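Local coordinates for protein integral membrane indolylacetylinositol arabinosyltransferase EmbC (Mycolicibacterium smegmatis, PDB 7BVE) that probably transfers arabinose units in the membrane to build the arabinan of the mycobacterial cell wall, and is a target of the drug ethambutol, at residues A[236-241]-A[406-411]; A[414-419]-A[463-468]; A[834-839]-A[935-940]; A[866-871]-A[904-909]. All coordinates share one frame; numbering follows the deposited sequence.

Contact 1. Residues A[236-241]-A[406-411]; sequences VLDCAD and SRLLPV
Asp-238 lays its carboxylate over the backbone from Arg-407 to Leu-409, crossing the side chain of Leu-408 at about a right angle. The contact joins the C-terminal end of transmembrane helix 214-238 to the N-terminal end of helix 409-422 in the GT-C membrane domain. With CG beside its own backbone N (chi1 -77°), Asp-238 directs OD2 at two successive backbone N-H groups. Leu-409 N donates to Asp-238 OD2 at 3.0 Å, on its syn lone pair; Leu-408 N donates to Asp-238 OD2 at 3.2 Å from above the carboxylate plane. Both bonds are bent, near 136° and 139° at the hydrogen. A buried carboxylate gripped at the N-terminal end of a helix would probably be stabilised in its charged form. Arg-407 runs alongside with its chain extended, its CG packing 4.1 Å from Asp-238 CB. Its guanidinium lies near the turn after helix 214-238, where Asp-241 OD1 stands 4.2 Å from Arg-407 NH2 at the edge of the group, opposite charges near each other but not in contact. The Arg-407 side chain comes within about 4 Å of the bound phosphopantetheine, whose pocket includes His-235, and Leu-409 rests on Leu-231 and His-235. Leu-409 CB sits 3.6 Å from Asp-238 OD2, the oxygen that both N-H groups share.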
loop_
_atom_site.group_PDB
_atom_site.type_symbol
_atom_site.label_atom_id
_atom_site.label_comp_id
_atom_site.label_asym_id
_atom_site.label_seq_id
_atom_site.Cartn_x
_atom_site.Cartn_y
_atom_site.Cartn_z
ATOM N N VAL A 236 19.125 3.994 52.813
ATOM C CA VAL A 236 19.498 4.517 54.129
ATOM C C VAL A 236 19.751 6.024 54.056
ATOM O O VAL A 236 19.452 6.766 55.001
ATOM C CB VAL A 236 20.706 3.737 54.683
ATOM C CG1 VAL A 236 21.165 4.278 56.015
ATOM C CG2 VAL A 236 20.335 2.286 54.859
ATOM N N LEU A 237 20.237 6.512 52.914
ATOM C CA LEU A 237 20.340 7.959 52.736
ATOM C C LEU A 237 18.969 8.606 52.572
ATOM O O LEU A 237 18.746 9.720 53.054
ATOM C CB LEU A 237 21.211 8.303 51.533
ATOM C CG LEU A 237 22.689 7.960 51.579
ATOM C CD1 LEU A 237 23.324 8.417 50.295
ATOM C CD2 LEU A 237 23.336 8.611 52.760
ATOM N N ASP A 238 18.043 7.935 51.878
ATOM C CA ASP A 238 16.731 8.540 51.648
ATOM C C ASP A 238 15.883 8.603 52.908
ATOM O O ASP A 238 14.998 9.456 53.005
ATOM C CB ASP A 238 15.959 7.791 50.565
ATOM C CG ASP A 238 16.444 8.111 49.177
ATOM O OD1 ASP A 238 16.990 9.215 48.977
ATOM O OD2 ASP A 238 16.257 7.267 48.279
ATOM N N CYS A 239 16.117 7.723 53.874
ATOM C CA CYS A 239 15.324 7.779 55.102
ATOM C C CYS A 239 15.889 8.745 56.139
ATOM O O CYS A 239 15.601 8.576 57.327
ATOM C CB CYS A 239 15.192 6.389 55.727
ATOM S SG CYS A 239 16.715 5.700 56.423
ATOM N N ALA A 240 16.678 9.741 55.724
ATOM C CA ALA A 240 17.272 10.679 56.671
ATOM C C ALA A 240 16.211 11.574 57.296
ATOM O O ALA A 240 16.212 11.798 58.511
ATOM C CB ALA A 240 18.344 11.515 55.975
ATOM N N ASP A 241 15.303 12.103 56.478
ATOM C CA ASP A 241 14.136 12.803 57.000
ATOM C C ASP A 241 13.237 11.827 57.749
ATOM O O ASP A 241 12.966 10.727 57.265
ATOM C CB ASP A 241 13.381 13.478 55.859
ATOM C CG ASP A 241 13.156 12.556 54.685
ATOM O OD1 ASP A 241 13.754 11.469 54.656
ATOM O OD2 ASP A 241 12.370 12.906 53.787
ATOM N N SER A 406 9.591 12.626 47.465
ATOM C CA SER A 406 10.906 13.255 47.285
ATOM C C SER A 406 12.042 12.328 47.726
ATOM O O SER A 406 12.814 12.630 48.632
ATOM C CB SER A 406 10.978 14.610 47.997
ATOM O OG SER A 406 12.238 15.220 47.801
ATOM N N ARG A 407 12.127 11.182 47.053
ATOM C CA ARG A 407 13.100 10.143 47.349
ATOM C C ARG A 407 13.636 9.577 46.045
ATOM O O ARG A 407 12.955 9.606 45.022
ATOM C CB ARG A 407 12.483 9.036 48.202
ATOM C CG ARG A 407 12.262 9.432 49.642
ATOM C CD ARG A 407 11.554 8.363 50.431
ATOM N NE ARG A 407 11.515 8.710 51.844
ATOM C CZ ARG A 407 10.891 7.998 52.772
ATOM N NH1 ARG A 407 10.230 6.904 52.436
ATOM N NH2 ARG A 407 10.922 8.389 54.035
ATOM N N LEU A 408 14.860 9.054 46.089
ATOM C CA LEU A 408 15.571 8.637 44.885
ATOM C C LEU A 408 15.523 7.144 44.612
ATOM O O LEU A 408 15.773 6.732 43.472
ATOM C CB LEU A 408 17.036 9.056 44.962
ATOM C CG LEU A 408 17.332 10.530 44.782
ATOM C CD1 LEU A 408 18.770 10.774 45.078
ATOM C CD2 LEU A 408 17.047 10.876 43.358
ATOM N N LEU A 409 15.239 6.327 45.624
ATOM C CA LEU A 409 15.193 4.884 45.410
ATOM C C LEU A 409 14.095 4.420 44.449
ATOM O O LEU A 409 14.401 3.549 43.617
ATOM C CB LEU A 409 15.102 4.158 46.759
ATOM C CG LEU A 409 15.075 2.632 46.702
ATOM C CD1 LEU A 409 16.365 2.086 46.154
ATOM C CD2 LEU A 409 14.808 2.064 48.058
ATOM N N PRO A 410 12.845 4.922 44.470
ATOM C CA PRO A 410 11.925 4.528 43.393
ATOM C C PRO A 410 12.314 5.040 42.016
ATOM O O PRO A 410 11.957 4.406 41.019
ATOM C CB PRO A 410 10.576 5.088 43.857
ATOM C CG PRO A 410 10.887 6.084 44.834
ATOM C CD PRO A 410 12.088 5.615 45.533
ATOM N N VAL A 411 13.091 6.114 41.922
ATOM C CA VAL A 411 13.602 6.539 40.624
ATOM C C VAL A 411 14.666 5.562 40.119
ATOM O O VAL A 411 14.708 5.224 38.928
ATOM C CB VAL A 411 14.131 7.980 40.722
ATOM C CG1 VAL A 411 14.716 8.437 39.413
ATOM C CG2 VAL A 411 13.020 8.913 41.146
#

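Contact 2. Residues A[414-419]-A[463-468]; sequences AIIIGA and AAAGTV
From CB, the chain of Ile-416 turns away from its own carbonyl carbon (chi1 -68°) and carries CG1 against the neighbouring helix. This is packing between two nearly parallel transmembrane helices of the GT-C domain, 409-422 and 456-467, whose local axes come within 8.4 Å and cross at -19°. Ile-416 CG1 does most of the touching: it lies 3.6 Å from the carbonyl O of Ala-465 and 3.7 Å from the CB of the same residue. At the tip, Ile-416 CD1 passes 3.9 Å from Ala-465 CB, so the end of the isoleucine lies alongside that single methyl. Val-468 adds a looser apolar touch, its CG1 standing 4.2 Å from Ile-416 CG1. One residue back, Ile-415 uses its other branch: CG2, anti to the backbone N, rests 3.8 Å from Gly-466 CA. Small residues on helix 456-467 thus let two branched side chains lie close against its backbone. Leu-231 of helix 214-238 covers Ile-416 and Ala-465 from a third helix. No hydrogen bond crosses between the helices; within 463-468, Thr-467 OG1 instead donates to Ala-463 O at 3.1 Å, approaching from above the carbonyl plane.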
loop_
_atom_site.group_PDB
_atom_site.type_symbol
_atom_site.label_atom_id
_atom_site.label_comp_id
_atom_site.label_asym_id
_atom_site.label_seq_id
_atom_site.Cartn_x
_atom_site.Cartn_y
_atom_site.Cartn_z
ATOM N N ALA A 414 12.871 2.539 38.964
ATOM C CA ALA A 414 12.289 2.799 37.653
ATOM C C ALA A 414 13.324 2.707 36.545
ATOM O O ALA A 414 13.007 2.273 35.435
ATOM C CB ALA A 414 11.635 4.170 37.643
ATOM N N ILE A 415 14.567 3.108 36.825
ATOM C CA ILE A 415 15.645 2.943 35.845
ATOM C C ILE A 415 15.928 1.464 35.591
ATOM O O ILE A 415 16.112 1.044 34.440
ATOM C CB ILE A 415 16.907 3.701 36.304
ATOM C CG1 ILE A 415 16.669 5.203 36.258
ATOM C CG2 ILE A 415 18.101 3.383 35.444
ATOM C CD1 ILE A 415 17.770 5.989 36.883
ATOM N N ILE A 416 15.921 0.650 36.653
ATOM C CA ILE A 416 16.127 -0.795 36.503
ATOM C C ILE A 416 15.004 -1.433 35.685
ATOM O O ILE A 416 15.259 -2.210 34.759
ATOM C CB ILE A 416 16.269 -1.465 37.881
ATOM C CG1 ILE A 416 17.564 -1.032 38.550
ATOM C CG2 ILE A 416 16.227 -2.970 37.773
ATOM C CD1 ILE A 416 17.676 -1.488 39.969
ATOM N N ILE A 417 13.751 -1.080 35.984
ATOM C CA ILE A 417 12.609 -1.664 35.273
ATOM C C ILE A 417 12.572 -1.200 33.818
ATOM O O ILE A 417 12.272 -1.987 32.911
ATOM C CB ILE A 417 11.300 -1.333 36.017
ATOM C CG1 ILE A 417 11.283 -2.003 37.381
ATOM C CG2 ILE A 417 10.086 -1.799 35.256
ATOM C CD1 ILE A 417 10.150 -1.550 38.248
ATOM N N GLY A 418 12.919 0.062 33.561
ATOM C CA GLY A 418 12.917 0.556 32.194
ATOM C C GLY A 418 14.017 -0.048 31.344
ATOM O O GLY A 418 13.800 -0.374 30.174
ATOM N N ALA A 419 15.204 -0.236 31.925
ATOM C CA ALA A 419 16.276 -0.906 31.200
ATOM C C ALA A 419 15.980 -2.387 31.034
ATOM O O ALA A 419 16.461 -3.025 30.096
ATOM C CB ALA A 419 17.603 -0.702 31.924
ATOM N N ALA A 463 24.090 5.271 38.487
ATOM C CA ALA A 463 24.881 4.648 37.430
ATOM C C ALA A 463 24.934 3.134 37.587
ATOM O O ALA A 463 24.867 2.402 36.590
ATOM C CB ALA A 463 26.289 5.233 37.416
ATOM N N ALA A 464 25.037 2.645 38.829
ATOM C CA ALA A 464 25.047 1.199 39.058
ATOM C C ALA A 464 23.715 0.558 38.672
ATOM O O ALA A 464 23.682 -0.502 38.027
ATOM C CB ALA A 464 25.377 0.907 40.518
ATOM N N ALA A 465 22.603 1.201 39.040
ATOM C CA ALA A 465 21.289 0.705 38.655
ATOM C C ALA A 465 21.066 0.801 37.156
ATOM O O ALA A 465 20.351 -0.025 36.585
ATOM C CB ALA A 465 20.204 1.480 39.396
ATOM N N GLY A 466 21.669 1.792 36.500
ATOM C CA GLY A 466 21.549 1.880 35.057
ATOM C C GLY A 466 22.330 0.804 34.328
ATOM O O GLY A 466 21.903 0.329 33.273
ATOM N N THR A 467 23.478 0.401 34.870
ATOM C CA THR A 467 24.318 -0.576 34.188
ATOM C C THR A 467 24.157 -2.004 34.696
ATOM O O THR A 467 24.907 -2.875 34.255
ATOM C CB THR A 467 25.792 -0.187 34.289
ATOM O OG1 THR A 467 26.197 -0.217 35.661
ATOM C CG2 THR A 467 26.024 1.198 33.719
ATOM N N VAL A 468 23.225 -2.272 35.613
ATOM C CA VAL A 468 23.011 -3.643 36.081
ATOM C C VAL A 468 22.480 -4.593 34.997
ATOM O O VAL A 468 22.603 -5.811 35.141
ATOM C CB VAL A 468 22.067 -3.623 37.311
ATOM C CG1 VAL A 468 20.630 -3.385 36.902
ATOM C CG2 VAL A 468 22.209 -4.871 38.170
#

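Contact 3. Residues A[834-839]-A[935-940]; sequences GSWRSG and QHWIAL
This is a buried packing contact between two irregular, roughly antiparallel segments of the C-terminal domain, close to the bound calcium ion, with the side chain of Ser-835 about 5 Å from the metal. Its centre is a T-shaped (edge-to-face) pair of tryptophans. Trp-836, with CG anti to the backbone N (chi1 -177°), turns the edge of its indole toward the face of Trp-937; the five-membered rings have centroids 5.2 Å apart and planes 61° apart. CD1 of Trp-836 stands 4.2 Å above the plane of Trp-937, displaced toward the rim of that ring. Trp-937 reaches this position with CG between its backbone N and carbonyl carbon (chi1 49°), and Pro-772 touches both indoles. Behind the rings the backbones meet through carbon. Ser-835 CB rests 3.4 Å from the carbonyl O of Ile-938, and its CB-to-CB distance to Ile-938 is 4.1 Å. The Gly-834 CA makes a CH...O contact with Ile-938 O at 3.6 Å, while the carbonyl O of Ser-835 lies 3.7 Å from Trp-937 CB. Outside the pair, Gly-834 has a backbone hydrogen bond with Gly-767. No conventional hydrogen bond joins the two segments, so the contact is mainly apolar and aromatic, helped by weak CH...O contacts, with no charged pair across it.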
loop_
_atom_site.group_PDB
_atom_site.type_symbol
_atom_site.label_atom_id
_atom_site.label_comp_id
_atom_site.label_asym_id
_atom_site.label_seq_id
_atom_site.Cartn_x
_atom_site.Cartn_y
_atom_site.Cartn_z
ATOM N N GLY A 834 -8.764 -40.311 -18.334
ATOM C CA GLY A 834 -8.492 -38.896 -18.498
ATOM C C GLY A 834 -9.412 -38.279 -19.525
ATOM O O GLY A 834 -10.221 -38.960 -20.158
ATOM N N SER A 835 -9.286 -36.958 -19.667
ATOM C CA SER A 835 -10.108 -36.212 -20.611
ATOM C C SER A 835 -9.329 -35.109 -21.312
ATOM O O SER A 835 -9.895 -34.060 -21.631
ATOM C CB SER A 835 -11.324 -35.606 -19.925
ATOM O OG SER A 835 -12.055 -34.814 -20.834
ATOM N N TRP A 836 -8.040 -35.315 -21.554
ATOM C CA TRP A 836 -7.193 -34.313 -22.182
ATOM C C TRP A 836 -6.653 -34.841 -23.503
ATOM O O TRP A 836 -6.373 -36.038 -23.632
ATOM C CB TRP A 836 -6.025 -33.936 -21.279
ATOM C CG TRP A 836 -5.167 -32.861 -21.833
ATOM C CD1 TRP A 836 -5.450 -31.530 -21.883
ATOM C CD2 TRP A 836 -3.906 -33.028 -22.481
ATOM N NE1 TRP A 836 -4.419 -30.850 -22.485
ATOM C CE2 TRP A 836 -3.462 -31.751 -22.867
ATOM C CE3 TRP A 836 -3.099 -34.135 -22.757
ATOM C CZ2 TRP A 836 -2.245 -31.549 -23.513
ATOM C CZ3 TRP A 836 -1.892 -33.933 -23.396
ATOM C CH2 TRP A 836 -1.477 -32.651 -23.768
ATOM N N ARG A 837 -6.498 -33.941 -24.477
ATOM C CA ARG A 837 -5.921 -34.260 -25.776
ATOM C C ARG A 837 -5.359 -32.994 -26.408
ATOM O O ARG A 837 -5.760 -31.882 -26.054
ATOM C CB ARG A 837 -6.962 -34.897 -26.691
ATOM C CG ARG A 837 -8.072 -33.964 -27.086
ATOM C CD ARG A 837 -9.141 -34.709 -27.840
ATOM N NE ARG A 837 -9.825 -35.657 -26.969
ATOM C CZ ARG A 837 -10.872 -35.342 -26.215
ATOM N NH1 ARG A 837 -11.348 -34.104 -26.226
ATOM N NH2 ARG A 837 -11.439 -36.258 -25.443
ATOM N N SER A 838 -4.424 -33.167 -27.337
ATOM C CA SER A 838 -3.704 -32.040 -27.920
ATOM C C SER A 838 -4.236 -31.618 -29.283
ATOM O O SER A 838 -3.564 -30.851 -29.979
ATOM C CB SER A 838 -2.212 -32.374 -28.035
ATOM O OG SER A 838 -1.496 -31.298 -28.617
ATOM N N GLY A 839 -5.414 -32.089 -29.683
ATOM C CA GLY A 839 -5.987 -31.687 -30.953
ATOM C C GLY A 839 -7.289 -30.931 -30.795
ATOM O O GLY A 839 -7.396 -30.031 -29.956
ATOM N N GLN A 935 -7.806 -26.553 -22.509
ATOM C CA GLN A 935 -7.257 -26.364 -21.138
ATOM C C GLN A 935 -8.155 -27.062 -20.109
ATOM O O GLN A 935 -7.602 -27.747 -19.227
ATOM C CB GLN A 935 -7.104 -24.874 -20.821
ATOM C CG GLN A 935 -8.329 -24.037 -21.159
ATOM C CD GLN A 935 -8.328 -23.572 -22.595
ATOM O OE1 GLN A 935 -7.563 -24.058 -23.425
ATOM N NE2 GLN A 935 -9.190 -22.614 -22.897
ATOM N N HIS A 936 -9.479 -26.932 -20.236
ATOM C CA HIS A 936 -10.390 -27.610 -19.276
ATOM C C HIS A 936 -10.289 -29.125 -19.489
ATOM O O HIS A 936 -10.262 -29.549 -20.662
ATOM C CB HIS A 936 -11.825 -27.088 -19.420
ATOM C CG HIS A 936 -12.675 -27.346 -18.221
ATOM N ND1 HIS A 936 -12.833 -26.415 -17.213
ATOM C CD2 HIS A 936 -13.402 -28.425 -17.858
ATOM C CE1 HIS A 936 -13.628 -26.907 -16.284
ATOM N NE2 HIS A 936 -13.991 -28.139 -16.656
ATOM N N TRP A 937 -10.197 -29.902 -18.412
ATOM C CA TRP A 937 -10.131 -31.385 -18.487
ATOM C C TRP A 937 -10.515 -32.044 -17.154
ATOM O O TRP A 937 -11.019 -31.361 -16.309
ATOM C CB TRP A 937 -8.763 -31.819 -18.981
ATOM C CG TRP A 937 -7.619 -31.189 -18.271
ATOM C CD1 TRP A 937 -7.235 -29.886 -18.251
ATOM C CD2 TRP A 937 -6.666 -31.910 -17.496
ATOM N NE1 TRP A 937 -6.106 -29.745 -17.501
ATOM C CE2 TRP A 937 -5.742 -30.973 -17.018
ATOM C CE3 TRP A 937 -6.537 -33.252 -17.151
ATOM C CZ2 TRP A 937 -4.689 -31.352 -16.203
ATOM C CZ3 TRP A 937 -5.490 -33.623 -16.361
ATOM C CH2 TRP A 937 -4.585 -32.684 -15.902
ATOM N N ILE A 938 -10.332 -33.351 -17.038
ATOM C CA ILE A 938 -10.694 -34.148 -15.844
ATOM C C ILE A 938 -9.850 -35.414 -15.883
ATOM O O ILE A 938 -9.826 -35.968 -16.913
ATOM C CB ILE A 938 -12.152 -34.552 -16.060
ATOM C CG1 ILE A 938 -13.155 -33.584 -15.445
ATOM C CG2 ILE A 938 -12.414 -35.969 -15.608
ATOM C CD1 ILE A 938 -14.575 -34.054 -15.554
ATOM N N ALA A 939 -9.288 -35.909 -14.780
ATOM C CA ALA A 939 -8.558 -37.208 -14.702
ATOM C C ALA A 939 -9.216 -38.063 -13.613
ATOM O O ALA A 939 -9.832 -37.465 -12.779
ATOM C CB ALA A 939 -7.112 -36.975 -14.415
ATOM N N LEU A 940 -9.170 -39.396 -13.651
ATOM C CA LEU A 940 -9.962 -40.089 -12.595
ATOM C C LEU A 940 -9.368 -41.444 -12.206
ATOM O O LEU A 940 -8.854 -42.151 -13.094
ATOM C CB LEU A 940 -11.394 -40.260 -13.113
ATOM C CG LEU A 940 -12.378 -40.897 -12.132
ATOM C CD1 LEU A 940 -12.458 -40.091 -10.846
ATOM C CD2 LEU A 940 -13.755 -41.037 -12.761
#

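Contact 4. Residues A[866-871]-A[904-909]; sequences SAAGRF and PAWRNL
Backbone hydrogen bonds come first. Ala-867 and Arg-907 are an antiparallel hydrogen-bonded pair: Ala-867 N gives to Arg-907 O at 3.0 Å, in the carbonyl plane and nearly straight (160°), and Arg-907 N returns a bond to Ala-867 O at 2.9 Å. Past the strand, Gly-869 N meets a lone pair of Pro-904 O; Gly-869 turns there with positive phi (86°), and a cis peptide bond precedes Pro-904. Among polar side chains, Ser-866 and Asn-908, the adjoining non-hydrogen-bonded pair, are tied by Ser-866 OG donating to Asn-908 OD1 at 3.2 Å, nearly along the C=O axis. Arg-907 starts in the crowded position between backbone N and carbonyl carbon, runs extended, and brings NH1 to the carbonyl O of Gly-869 at 3.1 Å; its tip meets that of Phe-871 end to end, the guanidinium and ring planes 68° apart. The apolar contacts form two patches. On one, the Ala-868 CB methyl sits over the face of the Trp-906 indole, a CH-pi contact 4.2 Å from the five-membered ring centroid. On the other, Leu-909 CD1 packs 3.7 Å from Ala-867 CB and meets Phe-871 CZ tip to tip at 4.1 Å. Together these pair strands 862-867 and 907-912 within the curled antiparallel sheet of the C-terminal domain, consistent with a beta-sandwich of the galactose-binding (GBD) clan.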
loop_
_atom_site.group_PDB
_atom_site.type_symbol
_atom_site.label_atom_id
_atom_site.label_comp_id
_atom_site.label_asym_id
_atom_site.label_seq_id
_atom_site.Cartn_x
_atom_site.Cartn_y
_atom_site.Cartn_z
ATOM N N SER A 866 -9.641 -39.887 -6.333
ATOM C CA SER A 866 -8.595 -38.921 -6.628
ATOM C C SER A 866 -8.808 -38.364 -8.027
ATOM O O SER A 866 -9.227 -39.087 -8.932
ATOM C CB SER A 866 -7.216 -39.562 -6.530
ATOM O OG SER A 866 -6.978 -40.060 -5.233
ATOM N N ALA A 867 -8.513 -37.084 -8.209
ATOM C CA ALA A 867 -8.821 -36.453 -9.479
ATOM C C ALA A 867 -7.860 -35.309 -9.747
ATOM O O ALA A 867 -7.416 -34.625 -8.826
ATOM C CB ALA A 867 -10.258 -35.945 -9.497
ATOM N N ALA A 868 -7.554 -35.104 -11.024
ATOM C CA ALA A 868 -6.723 -34.005 -11.483
ATOM C C ALA A 868 -7.504 -33.139 -12.464
ATOM O O ALA A 868 -8.628 -33.456 -12.857
ATOM C CB ALA A 868 -5.439 -34.519 -12.140
ATOM N N GLY A 869 -6.900 -32.023 -12.847
ATOM C CA GLY A 869 -7.486 -31.179 -13.864
ATOM C C GLY A 869 -8.481 -30.171 -13.343
ATOM O O GLY A 869 -9.028 -30.340 -12.254
ATOM N N ARG A 870 -8.722 -29.121 -14.120
ATOM C CA ARG A 870 -9.636 -28.057 -13.735
ATOM C C ARG A 870 -11.044 -28.396 -14.203
ATOM O O ARG A 870 -11.259 -28.641 -15.392
ATOM C CB ARG A 870 -9.170 -26.736 -14.337
ATOM C CG ARG A 870 -10.006 -25.530 -13.972
ATOM C CD ARG A 870 -9.409 -24.277 -14.595
ATOM N NE ARG A 870 -10.193 -23.076 -14.327
ATOM C CZ ARG A 870 -9.879 -21.865 -14.778
ATOM N NH1 ARG A 870 -8.797 -21.693 -15.521
ATOM N NH2 ARG A 870 -10.647 -20.826 -14.486
ATOM N N PHE A 871 -11.999 -28.411 -13.274
ATOM C CA PHE A 871 -13.389 -28.702 -13.605
ATOM C C PHE A 871 -14.301 -28.076 -12.556
ATOM O O PHE A 871 -13.843 -27.505 -11.565
ATOM C CB PHE A 871 -13.620 -30.211 -13.759
ATOM C CG PHE A 871 -13.303 -31.026 -12.534
ATOM C CD1 PHE A 871 -12.028 -31.523 -12.325
ATOM C CD2 PHE A 871 -14.292 -31.349 -11.625
ATOM C CE1 PHE A 871 -11.738 -32.289 -11.212
ATOM C CE2 PHE A 871 -14.010 -32.109 -10.513
ATOM C CZ PHE A 871 -12.729 -32.581 -10.309
ATOM N N PRO A 904 -4.501 -27.427 -11.277
ATOM C CA PRO A 904 -5.119 -28.664 -11.682
ATOM C C PRO A 904 -4.526 -29.930 -11.119
ATOM O O PRO A 904 -4.856 -30.985 -11.648
ATOM C CB PRO A 904 -4.823 -28.661 -13.138
ATOM C CG PRO A 904 -3.460 -28.044 -13.248
ATOM C CD PRO A 904 -3.280 -27.162 -12.046
ATOM N N ALA A 905 -3.708 -29.870 -10.083
ATOM C CA ALA A 905 -3.026 -31.047 -9.595
ATOM C C ALA A 905 -3.780 -32.102 -8.896
ATOM O O ALA A 905 -4.838 -31.852 -8.350
ATOM C CB ALA A 905 -1.888 -30.622 -8.756
ATOM N N TRP A 906 -3.239 -33.310 -8.896
ATOM C CA TRP A 906 -3.997 -34.366 -8.188
ATOM C C TRP A 906 -4.470 -33.925 -6.804
ATOM O O TRP A 906 -3.733 -33.300 -6.100
ATOM C CB TRP A 906 -3.158 -35.627 -8.081
ATOM C CG TRP A 906 -2.803 -36.300 -9.363
ATOM C CD1 TRP A 906 -1.658 -36.136 -10.073
ATOM C CD2 TRP A 906 -3.554 -37.303 -10.056
ATOM N NE1 TRP A 906 -1.648 -36.960 -11.158
ATOM C CE2 TRP A 906 -2.804 -37.677 -11.178
ATOM C CE3 TRP A 906 -4.784 -37.922 -9.843
ATOM C CZ2 TRP A 906 -3.240 -38.638 -12.074
ATOM C CZ3 TRP A 906 -5.225 -38.863 -10.733
ATOM C CH2 TRP A 906 -4.464 -39.203 -11.838
ATOM N N ARG A 907 -5.703 -34.292 -6.472
ATOM C CA ARG A 907 -6.311 -33.976 -5.190
ATOM C C ARG A 907 -7.295 -35.085 -4.833
ATOM O O ARG A 907 -7.518 -36.006 -5.619
ATOM C CB ARG A 907 -7.031 -32.628 -5.252
ATOM C CG ARG A 907 -7.766 -32.375 -6.557
ATOM C CD ARG A 907 -8.057 -30.895 -6.749
ATOM N NE ARG A 907 -8.743 -30.632 -8.010
ATOM C CZ ARG A 907 -9.445 -29.532 -8.264
ATOM N NH1 ARG A 907 -10.036 -29.377 -9.441
ATOM N NH2 ARG A 907 -9.556 -28.587 -7.341
ATOM N N ASN A 908 -7.881 -34.996 -3.646
ATOM C CA ASN A 908 -8.835 -35.993 -3.187
ATOM C C ASN A 908 -10.226 -35.387 -3.180
ATOM O O ASN A 908 -10.444 -34.332 -2.579
ATOM C CB ASN A 908 -8.482 -36.494 -1.790
ATOM C CG ASN A 908 -7.301 -37.435 -1.784
ATOM O OD1 ASN A 908 -7.246 -38.388 -2.550
ATOM N ND2 ASN A 908 -6.337 -37.158 -0.925
ATOM N N LEU A 909 -11.157 -36.046 -3.858
ATOM C CA LEU A 909 -12.565 -35.686 -3.826
ATOM C C LEU A 909 -13.246 -36.581 -2.806
ATOM O O LEU A 909 -13.028 -37.793 -2.805
ATOM C CB LEU A 909 -13.212 -35.874 -5.196
ATOM C CG LEU A 909 -12.681 -35.130 -6.415
ATOM C CD1 LEU A 909 -13.455 -35.576 -7.629
ATOM C CD2 LEU A 909 -12.795 -33.654 -6.238
#

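In the fold
The four contacts fall into two groups on opposite sides of the chain's centre. Contacts 1 and 2 share helix 409-422 in the membrane domain, with centres 16 Å apart. Contact 1 adjoins the phosphopantetheine. The side chain of Ile-416, in contact 2, is about 13 Å from the bound phosphopantetheine. Contacts 3 and 4 belong to the C-terminal domain, their centres 11 Å apart, with contact 4 nested inside the chain loop that contact 3 closes. They touch directly: Ala-939 N probably bonds to Ala-868 O at 3.2 Å, and Trp-937 CE2 packs on Gly-869 CA. Centres of contacts 1 and 3 are about 85 Å apart. The ethambutol pocket draws residues from both domains, but none from these segments.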